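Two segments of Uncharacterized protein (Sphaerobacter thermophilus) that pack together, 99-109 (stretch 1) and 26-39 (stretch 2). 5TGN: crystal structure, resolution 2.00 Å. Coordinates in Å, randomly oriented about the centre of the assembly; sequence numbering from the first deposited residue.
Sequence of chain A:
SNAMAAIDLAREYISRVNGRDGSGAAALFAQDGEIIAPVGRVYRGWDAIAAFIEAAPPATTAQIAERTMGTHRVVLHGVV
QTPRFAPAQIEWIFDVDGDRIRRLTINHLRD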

# COMPACT_ATOMS: atom_id res chain seq x y z
N ASP A 99 15.58 -22.38 9.44
CA ASP A 99 15.20 -21.67 10.67
C ASP A 99 15.23 -20.14 10.54
O ASP A 99 15.28 -19.44 11.55
CB ASP A 99 16.00 -22.16 11.90
CG ASP A 99 17.48 -21.81 11.85
OD1 ASP A 99 17.83 -20.61 11.77
OD2 ASP A 99 18.31 -22.75 11.91
N ARG A 100 15.12 -19.58 9.34
CA ARG A 100 14.87 -18.16 9.18
C ARG A 100 13.78 -17.94 8.15
O ARG A 100 13.47 -18.82 7.36
CB ARG A 100 16.12 -17.38 8.76
CG ARG A 100 17.18 -17.34 9.85
CD ARG A 100 18.38 -16.50 9.48
NE ARG A 100 19.30 -16.35 10.61
CZ ARG A 100 19.44 -15.22 11.30
NH1 ARG A 100 18.74 -14.15 10.96
NH2 ARG A 100 20.29 -15.17 12.32
N ILE A 101 13.21 -16.73 8.17
CA ILE A 101 12.21 -16.32 7.18
C ILE A 101 12.91 -15.95 5.88
O ILE A 101 13.77 -15.06 5.86
CB ILE A 101 11.36 -15.15 7.69
CG1 ILE A 101 10.71 -15.50 9.04
CG2 ILE A 101 10.27 -14.84 6.67
CD1 ILE A 101 10.20 -14.25 9.84
N ARG A 102 12.56 -16.64 4.80
CA ARG A 102 13.05 -16.26 3.48
C ARG A 102 12.17 -15.17 2.88
O ARG A 102 12.67 -14.27 2.20
CB ARG A 102 13.10 -17.48 2.57
CG ARG A 102 14.20 -18.46 3.01
CD ARG A 102 14.85 -19.22 1.85
NE ARG A 102 15.26 -18.32 0.78
CZ ARG A 102 16.36 -17.58 0.80
NH1 ARG A 102 16.65 -16.78 -0.22
NH2 ARG A 102 17.17 -17.62 1.85
N ARG A 103 10.86 -15.25 3.10
CA ARG A 103 10.01 -14.22 2.55
C ARG A 103 8.78 -14.08 3.43
O ARG A 103 8.20 -15.08 3.89
CB ARG A 103 9.59 -14.54 1.10
CG ARG A 103 8.48 -13.59 0.56
CD ARG A 103 7.94 -14.18 -0.76
NE ARG A 103 8.83 -13.96 -1.89
CZ ARG A 103 8.66 -14.50 -3.10
NH1 ARG A 103 7.66 -15.34 -3.31
NH2 ARG A 103 9.48 -14.18 -4.10
N LEU A 104 8.39 -12.83 3.68
CA LEU A 104 7.11 -12.54 4.31
C LEU A 104 6.29 -11.72 3.32
O LEU A 104 6.75 -10.68 2.84
CB LEU A 104 7.30 -11.80 5.64
CG LEU A 104 6.05 -11.06 6.15
CD1 LEU A 104 4.95 -12.02 6.50
CD2 LEU A 104 6.43 -10.15 7.33
N THR A 105 5.10 -12.21 2.98
CA THR A 105 4.17 -11.47 2.11
C THR A 105 3.03 -10.95 2.97
O THR A 105 2.46 -11.71 3.76
CB THR A 105 3.62 -12.38 0.99
OG1 THR A 105 4.69 -12.84 0.15
CG2 THR A 105 2.59 -11.64 0.13
N ILE A 106 2.69 -9.68 2.84
CA ILE A 106 1.68 -9.06 3.71
C ILE A 106 0.50 -8.62 2.84
O ILE A 106 0.61 -7.66 2.08
CB ILE A 106 2.25 -7.88 4.50
CG1 ILE A 106 3.54 -8.32 5.20
CG2 ILE A 106 1.22 -7.38 5.56
CD1 ILE A 106 4.21 -7.18 6.01
N ASN A 107 -0.62 -9.33 2.96
CA ASN A 107 -1.82 -9.04 2.17
C ASN A 107 -2.87 -8.39 3.06
O ASN A 107 -3.22 -8.95 4.11
CB ASN A 107 -2.42 -10.31 1.58
CG ASN A 107 -1.53 -10.96 0.53
OD1 ASN A 107 -1.03 -10.30 -0.37
ND2 ASN A 107 -1.39 -12.27 0.61
N HIS A 108 -3.38 -7.25 2.65
CA HIS A 108 -4.57 -6.70 3.29
C HIS A 108 -5.80 -7.49 2.86
O HIS A 108 -6.02 -7.71 1.67
CB HIS A 108 -4.76 -5.23 2.95
CG HIS A 108 -3.71 -4.34 3.55
ND1 HIS A 108 -4.02 -3.30 4.41
CD2 HIS A 108 -2.37 -4.35 3.46
CE1 HIS A 108 -2.91 -2.69 4.78
NE2 HIS A 108 -1.89 -3.32 4.22
N LEU A 109 -6.60 -7.91 3.83
CA LEU A 109 -7.84 -8.61 3.58
C LEU A 109 -9.00 -7.62 3.58
O LEU A 109 -8.87 -6.47 4.01
CB LEU A 109 -8.06 -9.69 4.65
CG LEU A 109 -6.92 -10.71 4.82
CD1 LEU A 109 -7.28 -11.65 5.98
CD2 LEU A 109 -6.77 -11.50 3.55
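Stretch 2 26-39: AALFAQDGEIIAPV

Parallel strands distant in sequence are joined by a ladder in which alternate residues of each strand bond to the two residues flanking their partner on the other, and the pairing of 26-39 with 99-109 is a clear example. Strand 33-37 runs beside strand 103-108 in the same direction, the axes 9° apart and 4.7 Å at closest approach. Leu104 is the typical rung: its N donates to Glu34 O (2.8 Å) and its O accepts from Ile36 N (2.8 Å), after which Ile106 N reaches Ile36 O (3.0 Å).

Ile101, among the most heavily covered residues, anchors a second parallel rung where stretch 2 has just left a type I turn, Ala26 to Phe29. Its N bonds to Leu28 O (2.9 Å) and its O to Ala30 N (3.0 Å), while its CB lies over the face of the Phe29 ring, 4.0 Å from the centroid.

Both stretches then turn a corner, stretch 2 through a second type I turn, Ala30 to Gly33. Here Arg102 points its CA-to-CB bond away, yet its guanidinium returns to form a salt bridge with Asp32 (NH2 to OD1, 3.3 Å), while its O takes Glu34 N (3.0 Å). Arg100, its CA-to-CB bond directed toward stretch 2, instead uses NH1 to bond Phe29 O (2.8 Å), tying a side chain to the neighbouring backbone.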

# COMPACT_ATOMS: atom_id res chain seq x y z
N ALA A 26 14.02 -8.00 12.06
CA ALA A 26 14.94 -8.28 10.96
C ALA A 26 15.81 -9.50 11.25
O ALA A 26 16.09 -10.29 10.34
CB ALA A 26 15.83 -7.06 10.68
N ALA A 27 16.23 -9.68 12.51
CA ALA A 27 17.05 -10.85 12.86
C ALA A 27 16.33 -12.18 12.61
O ALA A 27 16.99 -13.22 12.55
CB ALA A 27 17.48 -10.80 14.34
N LEU A 28 15.00 -12.17 12.46
CA LEU A 28 14.30 -13.39 12.10
C LEU A 28 14.44 -13.76 10.63
O LEU A 28 14.02 -14.86 10.24
CB LEU A 28 12.81 -13.28 12.40
CG LEU A 28 12.49 -12.87 13.83
CD1 LEU A 28 10.99 -12.61 13.89
CD2 LEU A 28 12.93 -13.96 14.84
N PHE A 29 15.00 -12.90 9.80
CA PHE A 29 15.06 -13.15 8.37
C PHE A 29 16.46 -13.61 7.96
O PHE A 29 17.46 -13.25 8.59
CB PHE A 29 14.69 -11.89 7.57
CG PHE A 29 13.25 -11.53 7.64
CD1 PHE A 29 12.42 -11.69 6.54
CD2 PHE A 29 12.72 -10.98 8.80
CE1 PHE A 29 11.07 -11.32 6.57
CE2 PHE A 29 11.35 -10.60 8.86
CZ PHE A 29 10.52 -10.78 7.75
N ALA A 30 16.51 -14.40 6.89
CA ALA A 30 17.77 -14.66 6.20
C ALA A 30 18.36 -13.35 5.69
O ALA A 30 17.67 -12.35 5.48
CB ALA A 30 17.57 -15.62 5.02
N GLN A 31 19.68 -13.37 5.48
CA GLN A 31 20.38 -12.18 5.02
C GLN A 31 19.80 -11.65 3.72
O GLN A 31 19.73 -10.44 3.51
CB GLN A 31 21.88 -12.49 4.86
CG GLN A 31 22.68 -11.31 4.35
CD GLN A 31 24.20 -11.58 4.25
OE1 GLN A 31 24.66 -12.74 4.27
NE2 GLN A 31 24.99 -10.50 4.13
N ASP A 32 19.39 -12.55 2.82
CA ASP A 32 18.70 -12.16 1.60
C ASP A 32 17.20 -12.38 1.69
O ASP A 32 16.54 -12.51 0.67
CB ASP A 32 19.28 -12.92 0.40
CG ASP A 32 19.31 -14.42 0.63
OD1 ASP A 32 18.97 -14.86 1.74
OD2 ASP A 32 19.69 -15.17 -0.30
N GLY A 33 16.65 -12.43 2.91
CA GLY A 33 15.22 -12.56 3.08
C GLY A 33 14.53 -11.26 2.72
O GLY A 33 15.16 -10.22 2.53
N GLU A 34 13.20 -11.31 2.61
CA GLU A 34 12.52 -10.11 2.16
C GLU A 34 11.09 -10.04 2.68
O GLU A 34 10.46 -11.05 3.00
CB GLU A 34 12.49 -10.04 0.63
CG GLU A 34 11.65 -11.13 0.04
CD GLU A 34 11.80 -11.23 -1.46
OE1 GLU A 34 12.85 -10.78 -1.99
OE2 GLU A 34 10.87 -11.76 -2.11
N ILE A 35 10.57 -8.81 2.69
CA ILE A 35 9.15 -8.55 2.90
C ILE A 35 8.58 -7.98 1.61
O ILE A 35 9.17 -7.08 1.01
CB ILE A 35 8.92 -7.56 4.05
CG1 ILE A 35 9.44 -8.14 5.37
CG2 ILE A 35 7.43 -7.22 4.16
CD1 ILE A 35 9.25 -7.19 6.54
N ILE A 36 7.45 -8.52 1.18
CA ILE A 36 6.70 -7.95 0.05
C ILE A 36 5.46 -7.30 0.65
O ILE A 36 4.68 -7.97 1.34
CB ILE A 36 6.30 -9.01 -0.98
CG1 ILE A 36 7.47 -9.97 -1.27
CG2 ILE A 36 5.75 -8.32 -2.26
CD1 ILE A 36 7.29 -10.81 -2.60
N ALA A 37 5.28 -6.03 0.38
CA ALA A 37 4.20 -5.32 1.05
C ALA A 37 3.58 -4.38 0.04
O ALA A 37 4.15 -4.20 -1.05
CB ALA A 37 4.75 -4.57 2.28
N PRO A 38 2.43 -3.76 0.33
CA PRO A 38 1.83 -2.83 -0.65
C PRO A 38 2.77 -1.67 -1.00
O PRO A 38 3.49 -1.16 -0.14
CB PRO A 38 0.59 -2.31 0.07
CG PRO A 38 0.21 -3.39 1.03
CD PRO A 38 1.54 -3.98 1.48
N VAL A 39 2.76 -1.24 -2.26
CA VAL A 39 2.10 -1.87 -3.39
C VAL A 39 3.22 -2.44 -4.25
O VAL A 39 3.92 -1.68 -4.92
CB VAL A 39 1.25 -0.86 -4.16
CG1 VAL A 39 0.65 -1.50 -5.45
CG2 VAL A 39 0.14 -0.30 -3.25
O HOH W 1 10.36 -10.99 -4.63